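Local coordinates for chitooligosaccharidolytic beta-N-acetylglucosaminidase (Ostrinia furnacalis, PDB 3OZP), which hydrolyses beta-linked N-acetylglucosamine units one at a time from the non-reducing ends of chitooligosaccharides, preferring the shorter substrates, at residues 4-9 with 17-22; 199-204 with 504-509; 421-426 with 440-445. All coordinates share one frame; numbering follows the deposited sequence.

Interaction 1 of 3, residues 4-9 with 17-22; sequences VWRWSC and LKNDPR
The two strands of an N-terminal beta hairpin, 5-10 and 13-18, meet here antiparallel, with R6 and L17 as the hydrogen-bonded pair and W5 and K18 as the next, non-hydrogen-bonded one. R6 N donates a hydrogen bond to L17 O at 2.8 Å, and L17 N donates one to R6 O at 2.7 Å. Past the strand end the ladder gains one longer rung, N19 N to V4 O, where N19 is the centre of an inverse gamma turn. The side chains of R6 and L17 share one sheet face. R6 CG sits between its backbone N and carbonyl carbon (chi1 62°), and the chain then runs extended to NE, which carries the guanidinium over L17: L17 CB lies above the centre of that plane, and L17 CD1 is 3.7 Å from R6 NH2. R6 NE also makes a weak bond to K18 O, and two waters link R6 to the backbone, one from NE to D20 O, the other from NH2 to K18 O. With an alanine here, the L17 side chain would probably lose its cover and the two bridging waters their guanidinium partner. W5 NE1 bonds to F244 O of the second subunit and K18 NZ forms a salt bridge with D288 of that subunit, so both residues take part in the dimer interface. W5 and K18 also touch each other: the lysine chain bends so that K18 CD lies over the six-membered ring of W5, 4.1 Å from its centroid, while L17 O approaches the ring edge, 3.4 Å from W5 CE3.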
loop_
_atom_site.group_PDB
_atom_site.type_symbol
_atom_site.label_atom_id
_atom_site.label_comp_id
_atom_site.label_asym_id
_atom_site.label_seq_id
_atom_site.Cartn_x
_atom_site.Cartn_y
_atom_site.Cartn_z
ATOM N N VAL A 4 10.017 22.275 -19.440
ATOM C CA VAL A 4 10.873 22.416 -20.607
ATOM C C VAL A 4 10.225 21.800 -21.849
ATOM O O VAL A 4 10.655 22.046 -22.978
ATOM C CB VAL A 4 12.268 21.780 -20.286
ATOM C CG1 VAL A 4 12.776 20.854 -21.393
ATOM C CG2 VAL A 4 13.282 22.859 -19.936
ATOM N N TRP A 5 9.180 21.010 -21.624
ATOM C CA TRP A 5 8.558 20.222 -22.678
ATOM C C TRP A 5 7.183 20.748 -23.075
ATOM O O TRP A 5 6.575 21.541 -22.362
ATOM C CB TRP A 5 8.434 18.760 -22.236
ATOM C CG TRP A 5 9.748 18.136 -21.893
ATOM C CD1 TRP A 5 10.259 17.930 -20.643
ATOM C CD2 TRP A 5 10.732 17.656 -22.814
ATOM N NE1 TRP A 5 11.499 17.345 -20.728
ATOM C CE2 TRP A 5 11.813 17.160 -22.049
ATOM C CE3 TRP A 5 10.801 17.584 -24.213
ATOM C CZ2 TRP A 5 12.956 16.608 -22.637
ATOM C CZ3 TRP A 5 11.941 17.030 -24.800
ATOM C CH2 TRP A 5 13.004 16.552 -24.008
ATOM N N ARG A 6 6.711 20.288 -24.227
ATOM C CA ARG A 6 5.338 20.496 -24.657
ATOM C C ARG A 6 4.850 19.190 -25.262
ATOM O O ARG A 6 5.650 18.297 -25.557
ATOM C CB ARG A 6 5.243 21.643 -25.674
ATOM C CG ARG A 6 6.012 21.394 -26.962
ATOM C CD ARG A 6 5.801 22.515 -27.973
ATOM N NE ARG A 6 6.437 22.198 -29.248
ATOM C CZ ARG A 6 5.851 21.534 -30.241
ATOM N NH1 ARG A 6 4.598 21.104 -30.126
ATOM N NH2 ARG A 6 6.519 21.301 -31.361
ATOM N N TRP A 7 3.540 19.078 -25.437
ATOM C CA TRP A 7 2.949 17.871 -25.985
ATOM C C TRP A 7 2.069 18.183 -27.189
ATOM O O TRP A 7 1.412 19.224 -27.240
ATOM C CB TRP A 7 2.167 17.115 -24.903
ATOM C CG TRP A 7 3.065 16.407 -23.922
ATOM C CD1 TRP A 7 3.406 15.083 -23.932
ATOM C CD2 TRP A 7 3.749 16.989 -22.807
ATOM N NE1 TRP A 7 4.254 14.803 -22.887
ATOM C CE2 TRP A 7 4.483 15.954 -22.181
ATOM C CE3 TRP A 7 3.809 18.283 -22.268
ATOM C CZ2 TRP A 7 5.269 16.172 -21.045
ATOM C CZ3 TRP A 7 4.593 18.500 -21.134
ATOM C CH2 TRP A 7 5.310 17.446 -20.535
ATOM N N SER A 8 2.077 17.274 -28.160
ATOM C CA SER A 8 1.293 17.427 -29.377
ATOM C C SER A 8 0.603 16.114 -29.715
ATOM O O SER A 8 1.220 15.044 -29.656
ATOM C CB SER A 8 2.191 17.881 -30.532
ATOM O OG SER A 8 1.468 17.913 -31.752
ATOM N N CYS A 9 -0.676 16.197 -30.069
ATOM C CA CYS A 9 -1.477 15.005 -30.345
ATOM C C CYS A 9 -1.138 14.382 -31.698
ATOM O O CYS A 9 -1.140 15.060 -32.724
ATOM C CB CYS A 9 -2.970 15.326 -30.260
ATOM S SG CYS A 9 -4.030 13.888 -30.457
ATOM N N LEU A 17 7.508 16.771 -26.883
ATOM C CA LEU A 17 8.392 17.480 -27.791
ATOM C C LEU A 17 9.047 18.630 -27.057
ATOM O O LEU A 17 8.465 19.190 -26.126
ATOM C CB LEU A 17 7.613 17.997 -29.011
ATOM C CG LEU A 17 6.995 16.960 -29.957
ATOM C CD1 LEU A 17 6.033 17.614 -30.942
ATOM C CD2 LEU A 17 8.062 16.157 -30.697
ATOM N N LYS A 18 10.264 18.975 -27.465
ATOM C CA LYS A 18 10.943 20.129 -26.895
ATOM C C LYS A 18 10.118 21.380 -27.165
ATOM O O LYS A 18 9.616 21.569 -28.277
ATOM C CB LYS A 18 12.340 20.286 -27.499
ATOM C CG LYS A 18 13.319 21.035 -26.613
ATOM C CD LYS A 18 13.517 20.308 -25.284
ATOM C CE LYS A 18 14.980 20.250 -24.894
ATOM N NZ LYS A 18 15.746 19.266 -25.720
ATOM N N ASN A 19 9.950 22.211 -26.142
ATOM C CA ASN A 19 9.283 23.496 -26.314
ATOM C C ASN A 19 10.311 24.517 -26.800
ATOM O O ASN A 19 10.824 25.322 -26.022
ATOM C CB ASN A 19 8.607 23.943 -25.010
ATOM C CG ASN A 19 7.755 25.205 -25.178
ATOM O OD1 ASN A 19 7.480 25.907 -24.204
ATOM N ND2 ASN A 19 7.332 25.488 -26.407
ATOM N N ASP A 20 10.629 24.446 -28.088
ATOM C CA ASP A 20 11.648 25.306 -28.695
ATOM C C ASP A 20 11.104 26.722 -28.900
ATOM O O ASP A 20 9.974 26.881 -29.363
ATOM C CB ASP A 20 12.143 24.708 -30.015
ATOM C CG ASP A 20 13.085 23.518 -29.809
ATOM O OD1 ASP A 20 13.063 22.594 -30.647
ATOM O OD2 ASP A 20 13.853 23.505 -28.816
ATOM N N PRO A 21 11.904 27.748 -28.539
ATOM C CA PRO A 21 11.474 29.154 -28.554
ATOM C C PRO A 21 11.146 29.721 -29.945
ATOM O O PRO A 21 10.344 30.654 -30.048
ATOM C CB PRO A 21 12.674 29.896 -27.948
ATOM C CG PRO A 21 13.839 28.984 -28.162
ATOM C CD PRO A 21 13.272 27.607 -28.007
ATOM N N ARG A 22 11.757 29.169 -30.989
ATOM C CA ARG A 22 11.532 29.649 -32.352
ATOM C C ARG A 22 10.363 28.930 -33.003
ATOM O O ARG A 22 10.525 28.121 -33.921
ATOM C CB ARG A 22 12.804 29.557 -33.194
ATOM C CG ARG A 22 13.868 30.506 -32.713
ATOM C CD ARG A 22 15.179 30.311 -33.431
ATOM N NE ARG A 22 16.201 31.154 -32.826
ATOM C CZ ARG A 22 17.395 31.388 -33.358
ATOM N NH1 ARG A 22 17.726 30.848 -34.525
ATOM N NH2 ARG A 22 18.252 32.170 -32.720
HETATM O O HOH W 1 12.292 24.225 -23.345
HETATM O O HOH W 2 8.457 24.265 -30.157
HETATM O O HOH W 3 9.770 21.051 -30.900
#

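Interaction 2 of 3, residues 199-204 with 504-509; sequences NYYSIE and EQSDTS. With OAN (O-(2-acetamido-2-deoxy D-glucopyranosylidene) amino-N-phenylcarbamate), chain B.
Y201, N199 and T508 bury the most surface where residues 199-204, leading into helix 203-215, run alongside the loop 504-509. The Y201 ring lies against the loop backbone. D507 CA sits over its face, 3.8 Å from the centroid in a CH-pi contact, and T508 N lies above the same face, also offset toward the rim. Beyond the ring, Y201 OH reaches S506 OG at 2.8 Å, and the same phenol oxygen is hydrogen-bonded to S503 OG. N199 turns its CB to the loop, 3.2 Å from S506 O and 3.7 Å from D507 CB. Its amide is held at both ends, ND2 by S503 O and OD1 by the backbone N of E561 of the second subunit. T508 places OG1 beside its own backbone N (chi1 -56°), where it accepts the N-H of S202 at 2.9 Å, and its methyl CG2 packs 3.5 Å from S202 OG. S202 is the N-cap of helix 203-215; T508 thus holds the chain at the N-cap residue, just before the helix. D507 closes an Asx turn, OD1 taking the N-H of S509 from above the carboxylate plane, and OD2 forms a salt bridge with R545 of the second subunit. At the other end of the loop E504 OE2 accepts a 2.6 Å hydrogen bond from the sugar hydroxyl OAK of the bound inhibitor. A loop that binds ligand at E504 is thus fixed, a few residues on, by a phenol, a backbone N-H and a charge from the other subunit, which is consistent with the dimer contact helping to hold the loop that carries E504.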
loop_
_atom_site.group_PDB
_atom_site.type_symbol
_atom_site.label_atom_id
_atom_site.label_comp_id
_atom_site.label_asym_id
_atom_site.label_seq_id
_atom_site.Cartn_x
_atom_site.Cartn_y
_atom_site.Cartn_z
ATOM N N ASN A 199 -9.779 -6.568 10.683
ATOM C CA ASN A 199 -8.901 -5.520 11.200
ATOM C C ASN A 199 -9.708 -4.236 11.298
ATOM O O ASN A 199 -10.682 -4.057 10.560
ATOM C CB ASN A 199 -7.672 -5.320 10.302
ATOM C CG ASN A 199 -6.534 -6.284 10.628
ATOM O OD1 ASN A 199 -6.096 -6.388 11.773
ATOM N ND2 ASN A 199 -6.048 -6.985 9.618
ATOM N N TYR A 200 -9.317 -3.349 12.209
ATOM C CA TYR A 200 -10.031 -2.088 12.398
ATOM C C TYR A 200 -9.606 -1.022 11.388
ATOM O O TYR A 200 -8.450 -0.964 10.978
ATOM C CB TYR A 200 -9.838 -1.589 13.832
ATOM C CG TYR A 200 -10.650 -0.374 14.193
ATOM C CD1 TYR A 200 -10.063 0.889 14.223
ATOM C CD2 TYR A 200 -12.004 -0.482 14.508
ATOM C CE1 TYR A 200 -10.795 2.011 14.557
ATOM C CE2 TYR A 200 -12.749 0.645 14.849
ATOM C CZ TYR A 200 -12.133 1.884 14.872
ATOM O OH TYR A 200 -12.850 3.004 15.203
ATOM N N TYR A 201 -10.569 -0.203 10.972
ATOM C CA TYR A 201 -10.333 0.919 10.066
ATOM C C TYR A 201 -10.787 2.174 10.776
ATOM O O TYR A 201 -11.910 2.234 11.271
ATOM C CB TYR A 201 -11.130 0.756 8.759
ATOM C CG TYR A 201 -10.586 -0.304 7.823
ATOM C CD1 TYR A 201 -9.947 0.049 6.631
ATOM C CD2 TYR A 201 -10.700 -1.658 8.134
ATOM C CE1 TYR A 201 -9.440 -0.929 5.770
ATOM C CE2 TYR A 201 -10.194 -2.637 7.290
ATOM C CZ TYR A 201 -9.572 -2.270 6.110
ATOM O OH TYR A 201 -9.085 -3.241 5.273
ATOM N N SER A 202 -9.914 3.172 10.842
ATOM C CA SER A 202 -10.271 4.442 11.473
ATOM C C SER A 202 -11.439 5.052 10.702
ATOM O O SER A 202 -11.545 4.870 9.483
ATOM C CB SER A 202 -9.082 5.397 11.455
ATOM O OG SER A 202 -8.851 5.877 10.143
ATOM N N ILE A 203 -12.323 5.760 11.396
ATOM C CA ILE A 203 -13.447 6.362 10.692
ATOM C C ILE A 203 -12.965 7.441 9.706
ATOM O O ILE A 203 -13.590 7.646 8.662
ATOM C CB ILE A 203 -14.631 6.801 11.627
ATOM C CG1 ILE A 203 -14.565 8.271 12.001
ATOM C CG2 ILE A 203 -14.776 5.912 12.858
ATOM C CD1 ILE A 203 -15.628 9.063 11.314
ATOM N N GLU A 204 -11.835 8.085 10.015
ATOM C CA GLU A 204 -11.156 8.976 9.060
ATOM C C GLU A 204 -10.892 8.260 7.728
ATOM O O GLU A 204 -11.175 8.806 6.658
ATOM C CB GLU A 204 -9.841 9.520 9.638
ATOM C CG GLU A 204 -9.268 10.721 8.869
ATOM C CD GLU A 204 -7.774 10.951 9.095
ATOM O OE1 GLU A 204 -7.146 11.612 8.237
ATOM O OE2 GLU A 204 -7.222 10.482 10.117
ATOM N N GLU A 504 -8.276 -9.562 6.391
ATOM C CA GLU A 504 -7.305 -10.404 7.087
ATOM C C GLU A 504 -5.911 -9.795 6.968
ATOM O O GLU A 504 -5.080 -9.947 7.866
ATOM C CB GLU A 504 -7.307 -11.835 6.544
ATOM C CG GLU A 504 -8.569 -12.636 6.880
ATOM C CD GLU A 504 -9.674 -12.500 5.832
ATOM O OE1 GLU A 504 -9.576 -11.627 4.941
ATOM O OE2 GLU A 504 -10.651 -13.273 5.908
ATOM N N GLN A 505 -5.671 -9.092 5.862
ATOM C CA GLN A 505 -4.373 -8.486 5.572
ATOM C C GLN A 505 -4.512 -7.043 5.085
ATOM O O GLN A 505 -3.744 -6.581 4.233
ATOM C CB GLN A 505 -3.628 -9.322 4.533
ATOM C CG GLN A 505 -3.320 -10.743 4.981
ATOM C CD GLN A 505 -2.642 -11.535 3.905
ATOM O OE1 GLN A 505 -1.420 -11.662 3.895
ATOM N NE2 GLN A 505 -3.423 -12.061 2.978
ATOM N N SER A 506 -5.493 -6.335 5.634
ATOM C CA SER A 506 -5.712 -4.931 5.315
ATOM C C SER A 506 -6.314 -4.186 6.501
ATOM O O SER A 506 -7.157 -4.723 7.216
ATOM C CB SER A 506 -6.628 -4.796 4.092
ATOM O OG SER A 506 -6.810 -3.433 3.733
ATOM N N ASP A 507 -5.879 -2.945 6.700
ATOM C CA ASP A 507 -6.436 -2.083 7.737
ATOM C C ASP A 507 -6.309 -0.615 7.324
ATOM O O ASP A 507 -6.079 -0.326 6.153
ATOM C CB ASP A 507 -5.793 -2.374 9.114
ATOM C CG ASP A 507 -4.334 -1.921 9.219
ATOM O OD1 ASP A 507 -3.727 -1.444 8.230
ATOM O OD2 ASP A 507 -3.783 -2.037 10.332
ATOM N N THR A 508 -6.452 0.297 8.282
ATOM C CA THR A 508 -6.303 1.742 8.058
ATOM C C THR A 508 -5.129 2.098 7.132
ATOM O O THR A 508 -5.293 2.873 6.181
ATOM C CB THR A 508 -6.144 2.484 9.416
ATOM O OG1 THR A 508 -7.261 2.177 10.257
ATOM C CG2 THR A 508 -6.046 3.999 9.233
ATOM N N SER A 509 -3.970 1.501 7.400
ATOM C CA SER A 509 -2.719 1.810 6.699
ATOM C C SER A 509 -2.679 1.417 5.224
ATOM O O SER A 509 -1.910 1.999 4.459
ATOM C CB SER A 509 -1.539 1.140 7.416
ATOM O OG SER A 509 -1.371 1.681 8.713
HETATM C CAH OAN B . -18.060 -14.600 1.086
HETATM C CAG OAN B . -16.578 -14.707 1.442
HETATM O OAN OAN B . -15.723 -14.251 0.684
HETATM N NAI OAN B . -16.314 -15.340 2.607
HETATM C CAB OAN B . -14.954 -15.527 3.164
HETATM C CAC OAN B . -14.537 -14.181 3.808
HETATM O OAJ OAN B . -14.965 -14.150 5.171
HETATM C CAD OAN B . -13.040 -13.991 3.724
HETATM O OAK OAN B . -12.675 -12.756 4.352
HETATM C CAE OAN B . -12.698 -13.974 2.251
HETATM C CAF OAN B . -11.212 -13.693 2.046
HETATM O OAM OAN B . -10.912 -13.662 0.649
HETATM O OAL OAN B . -13.009 -15.268 1.679
HETATM C CAA OAN B . -14.050 -16.025 2.180
HETATM N NAY OAN B . -14.245 -17.270 1.745
HETATM O OAQ OAN B . -13.320 -17.751 0.690
HETATM C CAP OAN B . -12.709 -18.953 0.913
HETATM O OAR OAN B . -13.362 -19.939 1.264
HETATM N NAO OAN B . -11.383 -19.022 0.691
HETATM C CAS OAN B . -10.664 -20.140 0.844
HETATM C CAT OAN B . -10.653 -21.116 -0.157
HETATM C CAU OAN B . -9.874 -22.265 -0.003
HETATM C CAV OAN B . -9.095 -22.432 1.145
HETATM C CAW OAN B . -9.092 -21.453 2.140
HETATM C CAX OAN B . -9.871 -20.304 1.984
#

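Interaction 3 of 3, residues 421-426 with 440-445; sequences YIIQVW and KGYRLI. With OAN (O-(2-acetamido-2-deoxy D-glucopyranosylidene) amino-N-phenylcarbamate), chain B.
I422 sets CG1 beside its backbone N (chi1 -61°), which places CG2 anti to that N and turned to I445, whose CG1 (chi1 -67°) carries CD1 to it at 3.8 Å. On the opposite sheet face L444 takes a similar torsion, and V425 CG2 packs between its two methyls, 3.9 Å from CD2. I423 CB touches the same L444 CD2, while I423 CG1 lies obliquely against the Y442 ring; L437, I434 and L438 of helix 432-439 pack on I423, V425 and L444. The backbones pair in parallel. I423 N donates to R443 O at 2.9 Å, I445 N to I423 O, and V425 N to I445 O at 2.8 Å. The first and third bonds run nearly straight out from the carbonyl, whereas I445 N stands 27° out of the plane of the I423 carbonyl; L444 CA adds a CA-H...O contact to that same oxygen. Where the pairing begins, a water joins the strands, donating a hydrogen bond to Y421 O and accepting one from R443 N. The R443 chain bends back so that its guanidinium lays a face on I422 CG1, and NH1 bonds to K418 O. Q424 extends into the barrel, CG 4.0 Å from I445 CG2, with its amide held by E498, S447 and H341. One residue past the strand, W426 turns its ring face to the inhibitor's acetamido methyl CAH, 3.5 Å from CE2, and its NE1 is held by T403 O. G441, the C-prime residue of a Schellman motif, ends helix 432-439, and the chain goes on through Y442 toward strand 444-446. Two adjacent parallel strands joined through that helix form a beta-alpha-beta crossover of the family 20 TIM barrel, whose C-terminal strand ends carry the active site.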
loop_
_atom_site.group_PDB
_atom_site.type_symbol
_atom_site.label_atom_id
_atom_site.label_comp_id
_atom_site.label_asym_id
_atom_site.label_seq_id
_atom_site.Cartn_x
_atom_site.Cartn_y
_atom_site.Cartn_z
ATOM N N TYR A 421 -34.967 -11.723 -1.541
ATOM C CA TYR A 421 -33.528 -11.951 -1.423
ATOM C C TYR A 421 -32.731 -11.657 -2.686
ATOM O O TYR A 421 -32.971 -12.249 -3.737
ATOM C CB TYR A 421 -33.252 -13.383 -0.967
ATOM C CG TYR A 421 -33.553 -13.613 0.492
ATOM C CD1 TYR A 421 -32.585 -13.372 1.466
ATOM C CD2 TYR A 421 -34.807 -14.064 0.904
ATOM C CE1 TYR A 421 -32.855 -13.579 2.812
ATOM C CE2 TYR A 421 -35.088 -14.273 2.248
ATOM C CZ TYR A 421 -34.106 -14.031 3.195
ATOM O OH TYR A 421 -34.371 -14.234 4.523
ATOM N N ILE A 422 -31.786 -10.730 -2.555
ATOM C CA ILE A 422 -30.759 -10.465 -3.558
ATOM C C ILE A 422 -29.562 -11.363 -3.233
ATOM O O ILE A 422 -29.193 -11.505 -2.066
ATOM C CB ILE A 422 -30.314 -8.982 -3.511
ATOM C CG1 ILE A 422 -31.497 -8.054 -3.807
ATOM C CG2 ILE A 422 -29.132 -8.724 -4.465
ATOM C CD1 ILE A 422 -31.296 -6.616 -3.345
ATOM N N ILE A 423 -28.952 -11.963 -4.250
ATOM C CA ILE A 423 -27.805 -12.839 -4.021
ATOM C C ILE A 423 -26.503 -12.152 -4.442
ATOM O O ILE A 423 -26.377 -11.687 -5.584
ATOM C CB ILE A 423 -27.959 -14.211 -4.746
ATOM C CG1 ILE A 423 -29.356 -14.819 -4.517
ATOM C CG2 ILE A 423 -26.845 -15.183 -4.327
ATOM C CD1 ILE A 423 -29.703 -15.164 -3.065
ATOM N N GLN A 424 -25.551 -12.067 -3.511
ATOM C CA GLN A 424 -24.226 -11.540 -3.833
ATOM C C GLN A 424 -23.316 -12.685 -4.246
ATOM O O GLN A 424 -22.990 -13.558 -3.442
ATOM C CB GLN A 424 -23.613 -10.739 -2.672
ATOM C CG GLN A 424 -22.322 -10.008 -3.086
ATOM C CD GLN A 424 -21.874 -8.921 -2.113
ATOM O OE1 GLN A 424 -22.450 -8.739 -1.038
ATOM N NE2 GLN A 424 -20.827 -8.194 -2.497
ATOM N N VAL A 425 -22.911 -12.663 -5.510
ATOM C CA VAL A 425 -22.155 -13.748 -6.110
ATOM C C VAL A 425 -20.660 -13.525 -5.921
ATOM O O VAL A 425 -20.126 -12.504 -6.342
ATOM C CB VAL A 425 -22.487 -13.868 -7.619
ATOM C CG1 VAL A 425 -21.675 -14.970 -8.269
ATOM C CG2 VAL A 425 -23.986 -14.105 -7.818
ATOM N N TRP A 426 -19.988 -14.483 -5.290
ATOM C CA TRP A 426 -18.534 -14.423 -5.161
ATOM C C TRP A 426 -17.842 -15.670 -5.718
ATOM O O TRP A 426 -16.650 -15.878 -5.493
ATOM C CB TRP A 426 -18.115 -14.139 -3.712
ATOM C CG TRP A 426 -18.438 -15.242 -2.752
ATOM C CD1 TRP A 426 -19.659 -15.534 -2.223
ATOM C CD2 TRP A 426 -17.524 -16.197 -2.205
ATOM N NE1 TRP A 426 -19.567 -16.614 -1.381
ATOM C CE2 TRP A 426 -18.268 -17.044 -1.351
ATOM C CE3 TRP A 426 -16.147 -16.422 -2.352
ATOM C CZ2 TRP A 426 -17.682 -18.099 -0.645
ATOM C CZ3 TRP A 426 -15.566 -17.472 -1.653
ATOM C CH2 TRP A 426 -16.336 -18.297 -0.807
ATOM N N LYS A 440 -33.785 -18.642 -12.519
ATOM C CA LYS A 440 -34.810 -18.723 -11.483
ATOM C C LYS A 440 -35.304 -17.345 -11.039
ATOM O O LYS A 440 -36.068 -17.228 -10.078
ATOM C CB LYS A 440 -34.314 -19.549 -10.292
ATOM C CG LYS A 440 -34.072 -21.004 -10.648
ATOM C CD LYS A 440 -34.117 -21.904 -9.438
ATOM C CE LYS A 440 -34.409 -23.342 -9.843
ATOM N NZ LYS A 440 -35.857 -23.541 -10.129
ATOM N N GLY A 441 -34.862 -16.306 -11.742
ATOM C CA GLY A 441 -35.368 -14.950 -11.529
ATOM C C GLY A 441 -34.668 -14.128 -10.459
ATOM O O GLY A 441 -35.085 -13.004 -10.170
ATOM N N TYR A 442 -33.604 -14.674 -9.873
ATOM C CA TYR A 442 -32.883 -13.978 -8.798
ATOM C C TYR A 442 -32.072 -12.777 -9.283
ATOM O O TYR A 442 -31.503 -12.793 -10.375
ATOM C CB TYR A 442 -32.003 -14.947 -7.998
ATOM C CG TYR A 442 -32.815 -15.803 -7.055
ATOM C CD1 TYR A 442 -33.344 -17.025 -7.473
ATOM C CD2 TYR A 442 -33.080 -15.382 -5.752
ATOM C CE1 TYR A 442 -34.106 -17.808 -6.618
ATOM C CE2 TYR A 442 -33.842 -16.163 -4.887
ATOM C CZ TYR A 442 -34.354 -17.374 -5.331
ATOM O OH TYR A 442 -35.109 -18.153 -4.486
ATOM N N ARG A 443 -32.052 -11.733 -8.459
ATOM C CA ARG A 443 -31.241 -10.552 -8.715
ATOM C C ARG A 443 -29.874 -10.730 -8.072
ATOM O O ARG A 443 -29.764 -11.296 -6.981
ATOM C CB ARG A 443 -31.917 -9.289 -8.187
ATOM C CG ARG A 443 -33.310 -9.053 -8.740
ATOM C CD ARG A 443 -34.342 -9.137 -7.638
ATOM N NE ARG A 443 -34.616 -7.823 -7.068
ATOM C CZ ARG A 443 -35.063 -7.605 -5.836
ATOM N NH1 ARG A 443 -35.276 -8.613 -4.999
ATOM N NH2 ARG A 443 -35.282 -6.362 -5.436
ATOM N N LEU A 444 -28.838 -10.248 -8.753
ATOM C CA LEU A 444 -27.467 -10.505 -8.323
ATOM C C LEU A 444 -26.640 -9.240 -8.123
ATOM O O LEU A 444 -26.849 -8.229 -8.798
ATOM C CB LEU A 444 -26.747 -11.416 -9.324
ATOM C CG LEU A 444 -27.378 -12.711 -9.847
ATOM C CD1 LEU A 444 -26.418 -13.360 -10.827
ATOM C CD2 LEU A 444 -27.722 -13.682 -8.718
ATOM N N ILE A 445 -25.714 -9.312 -7.170
ATOM C CA ILE A 445 -24.624 -8.349 -7.058
ATOM C C ILE A 445 -23.353 -9.129 -7.368
ATOM O O ILE A 445 -23.071 -10.144 -6.729
ATOM C CB ILE A 445 -24.550 -7.702 -5.652
ATOM C CG1 ILE A 445 -25.774 -6.811 -5.414
ATOM C CG2 ILE A 445 -23.245 -6.903 -5.488
ATOM C CD1 ILE A 445 -26.056 -6.510 -3.945
HETATM C CAH OAN B . -18.060 -14.600 1.086
HETATM C CAG OAN B . -16.578 -14.707 1.442
HETATM O OAN OAN B . -15.723 -14.251 0.684
HETATM N NAI OAN B . -16.314 -15.340 2.607
HETATM C CAB OAN B . -14.954 -15.527 3.164
HETATM C CAC OAN B . -14.537 -14.181 3.808
HETATM O OAJ OAN B . -14.965 -14.150 5.171
HETATM C CAD OAN B . -13.040 -13.991 3.724
HETATM O OAK OAN B . -12.675 -12.756 4.352
HETATM C CAE OAN B . -12.698 -13.974 2.251
HETATM C CAF OAN B . -11.212 -13.693 2.046
HETATM O OAM OAN B . -10.912 -13.662 0.649
HETATM O OAL OAN B . -13.009 -15.268 1.679
HETATM C CAA OAN B . -14.050 -16.025 2.180
HETATM N NAY OAN B . -14.245 -17.270 1.745
HETATM O OAQ OAN B . -13.320 -17.751 0.690
HETATM C CAP OAN B . -12.709 -18.953 0.913
HETATM O OAR OAN B . -13.362 -19.939 1.264
HETATM N NAO OAN B . -11.383 -19.022 0.691
HETATM C CAS OAN B . -10.664 -20.140 0.844
HETATM C CAT OAN B . -10.653 -21.116 -0.157
HETATM C CAU OAN B . -9.874 -22.265 -0.003
HETATM C CAV OAN B . -9.095 -22.432 1.145
HETATM C CAW OAN B . -9.092 -21.453 2.140
HETATM C CAX OAN B . -9.871 -20.304 1.984
HETATM O O HOH W 4 -33.508 -11.758 -6.213
#

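How the interactions relate
Interaction 1 comes first along the chain, in an N-terminal hairpin far from this chain's own barrel contacts but set against F244 and D288 of the second subunit, its centre 45 Å from that of interaction 2 and 54 Å from that of interaction 3. The other two belong to the eight-stranded parallel barrel: residues 199-204 follow its first strand, residues 504-509 its last, and interaction 3 pairs the sixth and seventh strands in the sequence between them. Their nearest atoms are about 10 Å apart, yet both reach the same inhibitor, through E504 and W426. The second subunit touches both the hairpin and the loop that carries E504, whereas interaction 3 is internal to one chain.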